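PDB 6ZC2: RahU protein from Pseudomonas aeruginosa PAO1, which is an aegerolysin that interacts with the membrane sphingolipid ceramide phosphorylethanolamine. Local coordinates for residues Ala2-Ser14 and Trp59-Thr72. Sequence-based numbering, arbitrary orientation.
Sequences AYAEWIAVKVVVS and WIASCGRENASSGT. With EDO (1,2-ethanediol), chain G; EDO (1,2-ethanediol), chain C; EDO (1,2-ethanediol), chain D.
Trp59 lies across Lys10, its non-hydrogen-bonded partner in an antiparallel strand pair, and gives a worked example of an aromatic ring roofed by an aliphatic chain. Lys10 CB sits over the face of the six-membered ring, close to its normal and 3.5 Å from the centroid, a CH-pi contact. With CG anti to the backbone N (chi1 -178°), the extended lysine runs on over CE2 and CZ2. Ala8 CB packs against the benzo side of the indole, 3.6 Å from CE3. On the other sheet face Ile60 CD1 reaches Val11 CG2, while the backbones of Ile60 and Val9 exchange two hydrogen bonds. Ala61 faces Ala8, methyl to methyl, and Ser62 repeats the two-bond exchange with Ile7. Cys63 CB meets Trp6 CB at 3.7 Å, and its SG approaches the Tyr3 ring obliquely, 4.6 Å from the centroid. Gly64 N closes the strand pairing on Glu5 O.

The loop then curls round the first ordered residues. Gly64 O lies at the Tyr3 ring edge, in plane. Glu66 covers one face: CG stands over the centre, 4.0 Å from the centroid, and the carboxylate is stacked 10° from the ring plane. One water accepts from both Tyr3 N and Asn67 N. Ala2 N donates to Ala68 O (2.8 Å) and to Glu5 OE1, whose chain bends at chi2 (81°) to bring the carboxylate back to Ala2 N; Gly71 CA packs on Glu5 CB. Thr72 OG1 donates to Ser62 OG at 2.6 Å, tying strand 72-80 of the second sheet to strand 58-63; Ser62 OG also bonds Lys31 O, and Thr72 OG1 bonds Trp90 NE1.

In the mixed sheet, strand 29-34 runs antiparallel beside 58-63, and 126-134 parallel beside 6-13. The two sheets face each other as the aegerolysin beta-sandwich, with Ile7, Val9 and Ser62 turned inward onto strand 83-92.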
loop_
_atom_site.group_PDB
_atom_site.type_symbol
_atom_site.label_atom_id
_atom_site.label_comp_id
_atom_site.label_asym_id
_atom_site.label_seq_id
_atom_site.Cartn_x
_atom_site.Cartn_y
_atom_site.Cartn_z
ATOM N N ALA A 2 -10.987 -6.629 12.445
ATOM C CA ALA A 2 -10.116 -7.076 13.522
ATOM C C ALA A 2 -8.661 -6.956 13.084
ATOM O O ALA A 2 -8.373 -6.704 11.914
ATOM C CB ALA A 2 -10.443 -8.509 13.902
ATOM N N TYR A 3 -7.745 -7.127 14.039
ATOM C CA TYR A 3 -6.323 -7.114 13.724
ATOM C C TYR A 3 -5.932 -8.227 12.749
ATOM O O TYR A 3 -4.928 -8.090 12.041
ATOM C CB TYR A 3 -5.515 -7.233 15.021
ATOM C CG TYR A 3 -5.315 -5.933 15.793
ATOM C CD1 TYR A 3 -5.909 -4.737 15.386
ATOM C CD2 TYR A 3 -4.516 -5.911 16.934
ATOM C CE1 TYR A 3 -5.705 -3.558 16.096
ATOM C CE2 TYR A 3 -4.300 -4.736 17.646
ATOM C CZ TYR A 3 -4.898 -3.562 17.220
ATOM O OH TYR A 3 -4.697 -2.382 17.912
ATOM N N ALA A 4 -6.705 -9.317 12.688
ATOM C CA ALA A 4 -6.358 -10.444 11.825
ATOM C C ALA A 4 -6.482 -10.119 10.340
ATOM O O ALA A 4 -5.910 -10.839 9.512
ATOM C CB ALA A 4 -7.205 -11.669 12.177
ATOM N N GLU A 5 -7.222 -9.073 9.979
ATOM C CA GLU A 5 -7.264 -8.596 8.599
ATOM C C GLU A 5 -6.213 -7.499 8.464
ATOM O O GLU A 5 -6.348 -6.434 9.071
ATOM C CB GLU A 5 -8.658 -8.064 8.268
ATOM C CG GLU A 5 -9.751 -9.138 8.273
ATOM C CD GLU A 5 -10.264 -9.469 9.667
ATOM O OE1 GLU A 5 -10.452 -8.524 10.462
ATOM O OE2 GLU A 5 -10.487 -10.666 9.962
ATOM N N TRP A 6 -5.156 -7.762 7.692
ATOM C CA TRP A 6 -4.069 -6.800 7.564
ATOM C C TRP A 6 -3.355 -6.967 6.228
ATOM O O TRP A 6 -3.361 -8.047 5.620
ATOM C CB TRP A 6 -3.067 -6.902 8.729
ATOM C CG TRP A 6 -2.286 -8.204 8.776
ATOM C CD1 TRP A 6 -2.702 -9.389 9.324
ATOM C CD2 TRP A 6 -0.962 -8.447 8.265
ATOM N NE1 TRP A 6 -1.731 -10.349 9.182
ATOM C CE2 TRP A 6 -0.656 -9.801 8.531
ATOM C CE3 TRP A 6 -0.012 -7.658 7.607
ATOM C CZ2 TRP A 6 0.563 -10.379 8.172
ATOM C CZ3 TRP A 6 1.199 -8.238 7.243
ATOM C CH2 TRP A 6 1.476 -9.586 7.534
ATOM N N ILE A 7 -2.729 -5.864 5.792
ATOM C CA ILE A 7 -1.840 -5.807 4.637
ATOM C C ILE A 7 -0.621 -4.986 5.044
ATOM O O ILE A 7 -0.719 -4.059 5.852
ATOM C CB ILE A 7 -2.550 -5.170 3.408
ATOM C CG1 ILE A 7 -1.672 -5.248 2.145
ATOM C CG2 ILE A 7 -2.955 -3.719 3.705
ATOM C CD1 ILE A 7 -2.348 -4.735 0.884
ATOM N N ALA A 8 0.538 -5.327 4.486
ATOM C CA ALA A 8 1.732 -4.503 4.636
ATOM C C ALA A 8 2.393 -4.418 3.269
ATOM O O ALA A 8 2.749 -5.448 2.689
ATOM C CB ALA A 8 2.686 -5.081 5.689
ATOM N N VAL A 9 2.540 -3.196 2.752
ATOM C CA VAL A 9 3.048 -2.955 1.404
ATOM C C VAL A 9 4.484 -2.455 1.500
ATOM O O VAL A 9 4.738 -1.378 2.056
ATOM C CB VAL A 9 2.168 -1.951 0.644
ATOM C CG1 VAL A 9 2.636 -1.836 -0.795
ATOM C CG2 VAL A 9 0.692 -2.354 0.729
ATOM N N LYS A 10 5.424 -3.225 0.946
ATOM C CA LYS A 10 6.834 -2.836 0.895
ATOM C C LYS A 10 7.040 -1.991 -0.359
ATOM O O LYS A 10 6.921 -2.499 -1.478
ATOM C CB LYS A 10 7.724 -4.076 0.864
ATOM C CG LYS A 10 9.212 -3.762 0.855
ATOM C CD LYS A 10 10.059 -5.030 0.793
ATOM C CE LYS A 10 11.530 -4.697 0.598
ATOM N NZ LYS A 10 12.411 -5.873 0.885
ATOM N N VAL A 11 7.331 -0.704 -0.182
ATOM C CA VAL A 11 7.510 0.226 -1.297
ATOM C C VAL A 11 8.983 0.214 -1.702
ATOM O O VAL A 11 9.849 0.672 -0.947
ATOM C CB VAL A 11 7.037 1.639 -0.928
ATOM C CG1 VAL A 11 7.239 2.593 -2.095
ATOM C CG2 VAL A 11 5.574 1.604 -0.495
ATOM N N VAL A 12 9.263 -0.328 -2.889
ATOM C CA VAL A 12 10.613 -0.476 -3.431
ATOM C C VAL A 12 10.758 0.509 -4.588
ATOM O O VAL A 12 10.102 0.367 -5.627
ATOM C CB VAL A 12 10.883 -1.920 -3.890
ATOM C CG1 VAL A 12 12.272 -2.038 -4.518
ATOM C CG2 VAL A 12 10.713 -2.898 -2.720
ATOM N N VAL A 13 11.619 1.507 -4.418
ATOM C CA VAL A 13 11.820 2.564 -5.406
ATOM C C VAL A 13 13.063 2.244 -6.224
ATOM O O VAL A 13 14.150 2.034 -5.671
ATOM C CB VAL A 13 11.958 3.934 -4.717
ATOM C CG1 VAL A 13 12.267 5.037 -5.732
ATOM C CG2 VAL A 13 10.690 4.256 -3.905
ATOM N N SER A 14 12.913 2.220 -7.542
ATOM C CA SER A 14 14.048 1.984 -8.416
ATOM C C SER A 14 14.919 3.229 -8.512
ATOM O O SER A 14 14.455 4.363 -8.337
ATOM C CB SER A 14 13.565 1.624 -9.819
ATOM O OG SER A 14 14.675 1.450 -10.677
ATOM N N TRP A 59 7.670 0.511 4.573
ATOM C CA TRP A 59 6.427 -0.252 4.582
ATOM C C TRP A 59 5.235 0.618 4.974
ATOM O O TRP A 59 5.313 1.414 5.915
ATOM C CB TRP A 59 6.532 -1.420 5.563
ATOM C CG TRP A 59 7.508 -2.484 5.164
ATOM C CD1 TRP A 59 8.877 -2.425 5.241
ATOM C CD2 TRP A 59 7.191 -3.779 4.638
ATOM N NE1 TRP A 59 9.425 -3.603 4.797
ATOM C CE2 TRP A 59 8.414 -4.452 4.426
ATOM C CE3 TRP A 59 5.991 -4.434 4.327
ATOM C CZ2 TRP A 59 8.472 -5.761 3.935
ATOM C CZ3 TRP A 59 6.050 -5.727 3.828
ATOM C CH2 TRP A 59 7.284 -6.379 3.640
ATOM N N ILE A 60 4.125 0.441 4.255
ATOM C CA ILE A 60 2.833 1.036 4.597
ATOM C C ILE A 60 1.912 -0.107 4.996
ATOM O O ILE A 60 1.612 -0.983 4.173
ATOM C CB ILE A 60 2.257 1.826 3.413
ATOM C CG1 ILE A 60 3.205 2.971 3.045
ATOM C CG2 ILE A 60 0.873 2.356 3.745
ATOM C CD1 ILE A 60 2.889 3.623 1.730
ATOM N N ALA A 61 1.467 -0.112 6.252
ATOM C CA ALA A 61 0.712 -1.232 6.798
ATOM C C ALA A 61 -0.639 -0.758 7.316
ATOM O O ALA A 61 -0.756 0.338 7.883
ATOM C CB ALA A 61 1.488 -1.935 7.922
ATOM N N SER A 62 -1.659 -1.595 7.124
ATOM C CA SER A 62 -3.010 -1.276 7.559
ATOM C C SER A 62 -3.699 -2.545 8.046
ATOM O O SER A 62 -3.480 -3.627 7.493
ATOM C CB SER A 62 -3.814 -0.650 6.407
ATOM O OG SER A 62 -5.138 -0.315 6.792
ATOM N N CYS A 63 -4.519 -2.410 9.088
ATOM C CA CYS A 63 -5.267 -3.541 9.620
ATOM C C CYS A 63 -6.663 -3.080 10.012
ATOM O O CYS A 63 -6.945 -1.880 10.102
ATOM C CB CYS A 63 -4.551 -4.209 10.805
ATOM S SG CYS A 63 -4.365 -3.160 12.276
ATOM N N GLY A 64 -7.550 -4.046 10.238
ATOM C CA GLY A 64 -8.851 -3.718 10.776
ATOM C C GLY A 64 -8.752 -3.168 12.186
ATOM O O GLY A 64 -7.790 -3.417 12.917
ATOM N N ARG A 65 -9.761 -2.395 12.578
ATOM C CA ARG A 65 -9.773 -1.882 13.941
ATOM C C ARG A 65 -9.965 -3.032 14.926
ATOM O O ARG A 65 -10.593 -4.049 14.616
ATOM C CB ARG A 65 -10.829 -0.784 14.107
ATOM C CG ARG A 65 -10.498 0.465 13.277
ATOM C CD ARG A 65 -10.917 1.782 13.942
ATOM N NE ARG A 65 -10.343 2.954 13.275
ATOM C CZ ARG A 65 -9.198 3.538 13.628
ATOM N NH1 ARG A 65 -8.757 4.597 12.961
ATOM N NH2 ARG A 65 -8.490 3.064 14.646
ATOM N N GLU A 66 -9.389 -2.876 16.117
ATOM C CA GLU A 66 -9.297 -3.997 17.042
ATOM C C GLU A 66 -10.685 -4.500 17.429
ATOM O O GLU A 66 -11.573 -3.714 17.773
ATOM C CB GLU A 66 -8.514 -3.591 18.289
ATOM C CG GLU A 66 -8.102 -4.802 19.091
ATOM C CD GLU A 66 -7.086 -4.520 20.184
ATOM O OE1 GLU A 66 -7.010 -3.369 20.666
ATOM O OE2 GLU A 66 -6.372 -5.472 20.575
ATOM N N ASN A 67 -10.874 -5.819 17.352
ATOM C CA ASN A 67 -12.115 -6.501 17.708
ATOM C C ASN A 67 -13.316 -6.090 16.858
ATOM O O ASN A 67 -14.456 -6.412 17.213
ATOM C CB ASN A 67 -12.429 -6.389 19.204
ATOM C CG ASN A 67 -11.454 -7.174 20.041
ATOM O OD1 ASN A 67 -11.174 -8.335 19.745
ATOM N ND2 ASN A 67 -10.917 -6.549 21.082
ATOM N N ALA A 68 -13.102 -5.400 15.742
ATOM C CA ALA A 68 -14.198 -4.993 14.876
ATOM C C ALA A 68 -14.506 -6.082 13.853
ATOM O O ALA A 68 -13.612 -6.791 13.382
ATOM C CB ALA A 68 -13.847 -3.691 14.154
ATOM N N SER A 69 -15.792 -6.220 13.522
ATOM C CA SER A 69 -16.215 -7.160 12.489
ATOM C C SER A 69 -16.096 -6.518 11.111
ATOM O O SER A 69 -17.031 -6.574 10.306
ATOM C CB SER A 69 -17.647 -7.637 12.743
ATOM O OG SER A 69 -18.491 -6.556 13.108
ATOM N N SER A 70 -14.950 -5.894 10.849
ATOM C CA SER A 70 -14.633 -5.263 9.578
ATOM C C SER A 70 -13.122 -5.337 9.405
ATOM O O SER A 70 -12.377 -5.462 10.381
ATOM C CB SER A 70 -15.117 -3.809 9.536
ATOM O OG SER A 70 -14.604 -3.067 10.630
ATOM N N GLY A 71 -12.677 -5.270 8.157
ATOM C CA GLY A 71 -11.272 -5.432 7.809
ATOM C C GLY A 71 -10.602 -4.117 7.469
ATOM O O GLY A 71 -10.822 -3.093 8.129
ATOM N N THR A 72 -9.761 -4.143 6.434
ATOM C CA THR A 72 -9.070 -2.949 5.974
ATOM C C THR A 72 -9.281 -2.774 4.476
ATOM O O THR A 72 -9.213 -3.741 3.710
ATOM C CB THR A 72 -7.560 -2.957 6.320
ATOM O OG1 THR A 72 -6.940 -1.864 5.640
ATOM C CG2 THR A 72 -6.868 -4.264 5.903
HETATM C C1 EDO G . 10.431 -0.257 7.978
HETATM O O1 EDO G . 9.196 -0.859 8.385
HETATM C C2 EDO G . 10.232 1.246 7.820
HETATM O O2 EDO G . 9.185 1.489 6.872
HETATM C C1 EDO C . 3.688 4.067 7.895
HETATM O O1 EDO C . 4.291 3.695 9.143
HETATM C C2 EDO C . 2.283 3.489 7.843
HETATM O O2 EDO C . 2.340 2.062 7.842
HETATM C C1 EDO D . -14.270 -3.981 5.298
HETATM O O1 EDO D . -14.288 -5.242 5.966
HETATM C C2 EDO D . -13.376 -4.095 4.068
HETATM O O2 EDO D . -14.020 -4.877 3.054
HETATM O O HOH W 1 -8.525 -7.656 16.889
#